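2-C-methyl-D-erythritol 2,4-cyclodiphosphate synthase (PDB 3RE3) probably catalyses formation of 2-C-methyl-D-erythritol 2,4-cyclodiphosphate, a step of the non-mevalonate isoprenoid pathway. Local coordinates at residues Y12-F17 and G151-V156; T103-A108 and K136-E141. All blocks are in the same frame, centred on the assembly; numbering follows the deposited sequence.

Contact 1 of 2, residues Y12-F17 and G151-V156. With POP (pyrophosphate 2-), chain E.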
loop_
_atom_site.group_PDB
_atom_site.type_symbol
_atom_site.label_atom_id
_atom_site.label_comp_id
_atom_site.label_asym_id
_atom_site.label_seq_id
_atom_site.Cartn_x
_atom_site.Cartn_y
_atom_site.Cartn_z
ATOM N N TYR A 12 -5.295 -1.266 5.611
ATOM C CA TYR A 12 -4.007 -0.998 6.243
ATOM C C TYR A 12 -4.181 -0.858 7.736
ATOM O O TYR A 12 -4.913 0.009 8.195
ATOM C CB TYR A 12 -3.372 0.266 5.685
ATOM C CG TYR A 12 -2.100 0.654 6.393
ATOM C CD1 TYR A 12 -0.956 -0.103 6.252
ATOM C CD2 TYR A 12 -2.043 1.782 7.207
ATOM C CE1 TYR A 12 0.215 0.247 6.890
ATOM C CE2 TYR A 12 -0.872 2.141 7.860
ATOM C CZ TYR A 12 0.260 1.367 7.696
ATOM O OH TYR A 12 1.451 1.705 8.327
ATOM N N ASP A 13 -3.485 -1.674 8.504
ATOM C CA ASP A 13 -3.594 -1.531 9.939
ATOM C C ASP A 13 -2.268 -1.444 10.693
ATOM O O ASP A 13 -1.250 -1.992 10.272
ATOM C CB ASP A 13 -4.481 -2.614 10.538
ATOM C CG ASP A 13 -4.972 -2.239 11.903
ATOM O OD1 ASP A 13 -5.139 -1.025 12.137
ATOM O OD2 ASP A 13 -5.181 -3.131 12.742
ATOM N N VAL A 14 -2.300 -0.745 11.820
ATOM C CA VAL A 14 -1.123 -0.645 12.676
ATOM C C VAL A 14 -1.484 -1.009 14.093
ATOM O O VAL A 14 -2.527 -0.612 14.590
ATOM C CB VAL A 14 -0.498 0.756 12.656
ATOM C CG1 VAL A 14 0.579 0.858 13.732
ATOM C CG2 VAL A 14 0.100 1.041 11.292
ATOM N N HIS A 15 -0.624 -1.798 14.720
ATOM C CA HIS A 15 -0.765 -2.154 16.117
ATOM C C HIS A 15 0.451 -1.672 16.880
ATOM O O HIS A 15 1.578 -1.981 16.499
ATOM C CB HIS A 15 -0.874 -3.657 16.281
ATOM C CG HIS A 15 -1.091 -4.080 17.695
ATOM N ND1 HIS A 15 -0.331 -5.048 18.311
ATOM C CD2 HIS A 15 -1.968 -3.636 18.625
ATOM C CE1 HIS A 15 -0.740 -5.194 19.558
ATOM N NE2 HIS A 15 -1.732 -4.349 19.774
ATOM N N LYS A 16 0.218 -0.900 17.942
ATOM C CA LYS A 16 1.283 -0.509 18.852
ATOM C C LYS A 16 1.450 -1.574 19.932
ATOM O O LYS A 16 0.485 -1.942 20.604
ATOM C CB LYS A 16 1.005 0.868 19.479
ATOM C CG LYS A 16 1.824 1.162 20.748
ATOM C CD LYS A 16 1.899 2.657 21.095
ATOM C CE LYS A 16 0.537 3.247 21.468
ATOM N NZ LYS A 16 0.552 4.750 21.519
ATOM N N PHE A 17 2.670 -2.081 20.076
ATOM C CA PHE A 17 2.983 -2.998 21.167
ATOM C C PHE A 17 2.751 -2.330 22.511
ATOM O O PHE A 17 3.116 -1.162 22.714
ATOM C CB PHE A 17 4.435 -3.459 21.101
ATOM C CG PHE A 17 4.749 -4.341 19.929
ATOM C CD1 PHE A 17 5.731 -3.981 19.025
ATOM C CD2 PHE A 17 4.067 -5.538 19.736
ATOM C CE1 PHE A 17 6.027 -4.792 17.935
ATOM C CE2 PHE A 17 4.358 -6.349 18.666
ATOM C CZ PHE A 17 5.338 -5.976 17.756
ATOM N N GLY A 151 5.908 -1.215 17.009
ATOM C CA GLY A 151 4.639 -1.749 16.554
ATOM C C GLY A 151 4.775 -2.483 15.237
ATOM O O GLY A 151 5.886 -2.638 14.723
ATOM N N ILE A 152 3.645 -2.931 14.695
ATOM C CA ILE A 152 3.614 -3.603 13.406
ATOM C C ILE A 152 2.460 -3.121 12.544
ATOM O O ILE A 152 1.472 -2.582 13.044
ATOM C CB ILE A 152 3.485 -5.124 13.556
ATOM C CG1 ILE A 152 2.241 -5.462 14.362
ATOM C CG2 ILE A 152 4.715 -5.706 14.224
ATOM C CD1 ILE A 152 2.142 -6.907 14.662
ATOM N N ALA A 153 2.598 -3.324 11.240
ATOM C CA ALA A 153 1.561 -2.933 10.315
ATOM C C ALA A 153 1.279 -4.088 9.390
ATOM O O ALA A 153 2.085 -5.008 9.263
ATOM C CB ALA A 153 1.991 -1.727 9.520
ATOM N N THR A 154 0.116 -4.047 8.759
ATOM C CA THR A 154 -0.195 -4.984 7.683
ATOM C C THR A 154 -0.915 -4.248 6.581
ATOM O O THR A 154 -1.736 -3.365 6.840
ATOM C CB THR A 154 -1.050 -6.192 8.128
ATOM O OG1 THR A 154 -2.112 -5.748 8.974
ATOM C CG2 THR A 154 -0.216 -7.171 8.895
ATOM N N HIS A 155 -0.550 -4.602 5.353
ATOM C CA HIS A 155 -1.272 -4.217 4.152
ATOM C C HIS A 155 -2.011 -5.431 3.589
ATOM O O HIS A 155 -1.440 -6.510 3.431
ATOM C CB HIS A 155 -0.302 -3.718 3.092
ATOM C CG HIS A 155 0.149 -2.306 3.287
ATOM N ND1 HIS A 155 -0.522 -1.236 2.745
ATOM C CD2 HIS A 155 1.228 -1.795 3.931
ATOM C CE1 HIS A 155 0.115 -0.117 3.055
ATOM N NE2 HIS A 155 1.174 -0.430 3.779
ATOM N N VAL A 156 -3.283 -5.252 3.282
ATOM C CA VAL A 156 -4.031 -6.282 2.580
ATOM C C VAL A 156 -4.623 -5.694 1.311
ATOM O O VAL A 156 -5.112 -4.562 1.307
ATOM C CB VAL A 156 -5.174 -6.871 3.432
ATOM C CG1 VAL A 156 -5.906 -7.964 2.653
ATOM C CG2 VAL A 156 -4.639 -7.423 4.734
HETATM P P1 POP E . -5.796 -0.176 14.842
HETATM O O1 POP E . -6.953 -0.113 13.871
HETATM O O2 POP E . -4.734 0.808 14.406
HETATM O O3 POP E . -6.287 0.191 16.222
HETATM O O POP E . -5.188 -1.675 14.866
HETATM P P2 POP E . -5.543 -2.790 15.986
HETATM O O4 POP E . -5.151 -4.141 15.438
HETATM O O5 POP E . -4.787 -2.521 17.269
HETATM O O6 POP E . -7.029 -2.805 16.264
#

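Contact 2 of 2, residues T103-A108 and K136-E141. With POP (pyrophosphate 2-), chain B.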
loop_
_atom_site.group_PDB
_atom_site.type_symbol
_atom_site.label_atom_id
_atom_site.label_comp_id
_atom_site.label_asym_id
_atom_site.label_seq_id
_atom_site.Cartn_x
_atom_site.Cartn_y
_atom_site.Cartn_z
ATOM N N THR A 103 0.570 -8.372 3.304
ATOM C CA THR A 103 1.940 -8.095 3.701
ATOM C C THR A 103 1.988 -7.627 5.161
ATOM O O THR A 103 1.514 -6.552 5.510
ATOM C CB THR A 103 2.591 -7.055 2.781
ATOM O OG1 THR A 103 2.420 -7.458 1.419
ATOM C CG2 THR A 103 4.081 -6.907 3.088
ATOM N N ILE A 104 2.559 -8.465 6.007
ATOM C CA ILE A 104 2.823 -8.099 7.385
ATOM C C ILE A 104 4.169 -7.404 7.494
ATOM O O ILE A 104 5.184 -7.940 7.059
ATOM C CB ILE A 104 2.850 -9.339 8.273
ATOM C CG1 ILE A 104 1.522 -10.086 8.147
ATOM C CG2 ILE A 104 3.153 -8.956 9.719
ATOM C CD1 ILE A 104 1.522 -11.425 8.815
ATOM N N ILE A 105 4.165 -6.204 8.061
ATOM C CA ILE A 105 5.394 -5.445 8.258
ATOM C C ILE A 105 5.799 -5.409 9.727
ATOM O O ILE A 105 5.139 -4.772 10.542
ATOM C CB ILE A 105 5.213 -4.012 7.740
ATOM C CG1 ILE A 105 4.582 -4.062 6.343
ATOM C CG2 ILE A 105 6.546 -3.259 7.773
ATOM C CD1 ILE A 105 4.424 -2.734 5.688
ATOM N N ALA A 106 6.873 -6.118 10.062
ATOM C CA ALA A 106 7.312 -6.226 11.457
ATOM C C ALA A 106 8.810 -6.433 11.583
ATOM O O ALA A 106 9.395 -7.162 10.793
ATOM C CB ALA A 106 6.599 -7.359 12.122
ATOM N N GLN A 107 9.437 -5.817 12.587
ATOM C CA GLN A 107 10.833 -6.135 12.867
ATOM C C GLN A 107 10.858 -7.415 13.687
ATOM O O GLN A 107 11.829 -8.176 13.666
ATOM C CB GLN A 107 11.543 -4.984 13.576
ATOM C CG GLN A 107 13.052 -5.059 13.486
ATOM C CD GLN A 107 13.553 -4.958 12.060
ATOM O OE1 GLN A 107 12.950 -4.294 11.218
ATOM N NE2 GLN A 107 14.665 -5.618 11.785
ATOM N N ALA A 108 9.750 -7.647 14.385
ATOM C CA ALA A 108 9.543 -8.857 15.171
ATOM C C ALA A 108 8.137 -8.799 15.785
ATOM O O ALA A 108 7.499 -7.747 15.748
ATOM C CB ALA A 108 10.619 -8.991 16.244
ATOM N N LYS A 136 2.562 -12.698 3.288
ATOM C CA LYS A 136 4.020 -12.587 3.360
ATOM C C LYS A 136 4.449 -11.595 4.449
ATOM O O LYS A 136 3.682 -10.721 4.835
ATOM C CB LYS A 136 4.609 -12.197 2.004
ATOM C CG LYS A 136 3.932 -11.008 1.369
ATOM C CD LYS A 136 4.485 -10.736 -0.002
ATOM C CE LYS A 136 3.366 -10.643 -0.992
ATOM N NZ LYS A 136 2.236 -9.866 -0.405
ATOM N N ALA A 137 5.669 -11.737 4.951
ATOM C CA ALA A 137 6.156 -10.823 5.990
ATOM C C ALA A 137 7.478 -10.183 5.588
ATOM O O ALA A 137 8.402 -10.880 5.165
ATOM C CB ALA A 137 6.291 -11.550 7.314
ATOM N N THR A 138 7.567 -8.861 5.705
ATOM C CA THR A 138 8.838 -8.174 5.465
ATOM C C THR A 138 9.222 -7.274 6.659
ATOM O O THR A 138 8.471 -7.141 7.622
ATOM C CB THR A 138 8.812 -7.358 4.136
ATOM O OG1 THR A 138 10.145 -6.989 3.741
ATOM C CG2 THR A 138 7.939 -6.114 4.259
ATOM N N THR A 139 10.389 -6.647 6.583
ATOM C CA THR A 139 10.860 -5.763 7.641
ATOM C C THR A 139 11.152 -4.398 7.068
ATOM O O THR A 139 11.182 -4.216 5.849
ATOM C CB THR A 139 12.147 -6.249 8.341
ATOM O OG1 THR A 139 13.268 -6.093 7.463
ATOM C CG2 THR A 139 12.018 -7.687 8.801
ATOM N N THR A 140 11.319 -3.432 7.958
ATOM C CA THR A 140 11.748 -2.106 7.564
ATOM C C THR A 140 13.259 -1.984 7.659
ATOM O O THR A 140 13.808 -0.903 7.522
ATOM C CB THR A 140 11.089 -1.057 8.415
ATOM O OG1 THR A 140 11.241 -1.428 9.791
ATOM C CG2 THR A 140 9.610 -1.004 8.074
ATOM N N GLU A 141 13.926 -3.093 7.939
ATOM C CA GLU A 141 15.383 -3.098 8.087
ATOM C C GLU A 141 15.826 -2.184 9.223
ATOM O O GLU A 141 16.760 -1.401 9.080
ATOM C CB GLU A 141 16.071 -2.717 6.772
ATOM C CG GLU A 141 15.848 -3.737 5.673
ATOM C CD GLU A 141 16.954 -3.762 4.624
ATOM O OE1 GLU A 141 17.615 -2.722 4.394
ATOM O OE2 GLU A 141 17.158 -4.840 4.020
HETATM P P1 POP B . 14.599 -6.042 2.066
HETATM O O1 POP B . 13.665 -7.159 1.656
HETATM O O2 POP B . 13.921 -5.199 3.123
HETATM O O3 POP B . 15.865 -6.638 2.633
HETATM O O POP B . 14.958 -5.133 0.777
HETATM P P2 POP B . 16.316 -5.277 -0.095
HETATM O O4 POP B . 16.089 -4.595 -1.423
HETATM O O5 POP B . 17.483 -4.631 0.618
HETATM O O6 POP B . 16.622 -6.734 -0.358
HETATM O O HOH W 1 15.685 -6.793 9.285
#

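Contact 1 of 2, residues Y12-F17 and G151-V156
An antiparallel strand pair of the mixed four-stranded sheet brings Y12, D13, V14, H15 and F17 against G151 to H155. The short axes pass 4.6 Å apart. D13 with T154 and H15 with I152 are the hydrogen-bonded pairs; the straightest bond is H15 N to I152 O (2.8 Å, N-H...O 169°). On the face carrying Y12, V14, A153 and H155, Y12 CG is anti to the backbone N (chi1 175°), beside the carbonyl carbon, and the ring's end comes nearer the partner strand: CD1 lies above one face of the H155 imidazole, offset toward its rim, 3.3 Å from H155 NE2, with the planes at 41°. The Y12 OH end continues to A153 CB (3.7 Å), which V14 CG2 meets from the same strand as the tyrosine. H155 ND1 bonds H10 NE2, and its ring meets H155 of both other subunits edge-to-face, consistent with this face lining the axis where the three subunits meet. The opposite face holds D13 and H15 beside a pyrophosphate, with H15 CD2 3.3 Å from its O5; the very close D13 approach to that group is doubtful as modelled. Past the strand end, F17 crosses I152 at about a right angle, its CZ 3.6 Å from I152 CG2.

Contact 2 of 2, residues T103-A108 and K136-E141
K136 and T103 meet on one face of a parallel strand pair, their side chains crossing at a slant. The lysine chain starts with CG between the backbone N and the carbonyl carbon (chi1 50°), and its NZ donates to T103 OG1 at 3.0 Å. That ammonium group has further partners, a salt bridge to D101 and a bond to H10 O of the third subunit, while T103 OG1 also bonds H10 ND1 of that subunit. The threonine's OG1 is anti to the carbonyl carbon (chi1 -52°); its other branch, CG2, is anti to the backbone N and approaches T138 CG2 at 4.1 Å. I105, which pairs with T138, reaches past it with CG2 to T140 CG2 (3.8 Å), the two side chains at about a right angle. The backbone bonds I104 N to K136 O, T138 N to I104 O and A106 N to T138 O zip the strands together, and the last, from A106, lies one residue past the end of strand 96-105. On the other face, I104 CB faces A137 CB at 4.2 Å.

Beyond the strands, Q107 crosses T139 obliquely, its OE1 3.6 Å from T139 CB; OE1 is held by R142 N. A water accepts from Q107 NE2 and hydrogen-bonds T139 OG1. The same T139 OG1 takes the E141 N-H (3.1 Å), an ST turn, and E141 OE2 comes 2.6 Å from pyrophosphate O3, while E141 OE1 accepts a hydrogen bond from K16 N of the third subunit. Strand 96-105, helix 115-126 and strand 133-138 form a beta-alpha-beta crossover, and E141 just after it borders the pyrophosphate.

Overall arrangement
Contacts 1 and 2 lie in one mixed sheet, their centres about 10 Å apart, with strand order 6-16, 151-161, 96-105, 133-138. Contact 1 joins the first two of these strands and contact 2 the last two; strands 151-161 and 96-105 are sheet neighbours, linked by probable bonds from A153 O to I105 N and from H155 O to T103 N. Along the chain both segments of contact 2 fall between those of contact 1, so strands far apart in sequence pair beside the crossover unit. Each contact borders a different pyrophosphate, and Y12, V14 and K16 meet residues of contact 2 on a neighbouring subunit, consistent with pockets formed between subunits of the trimer.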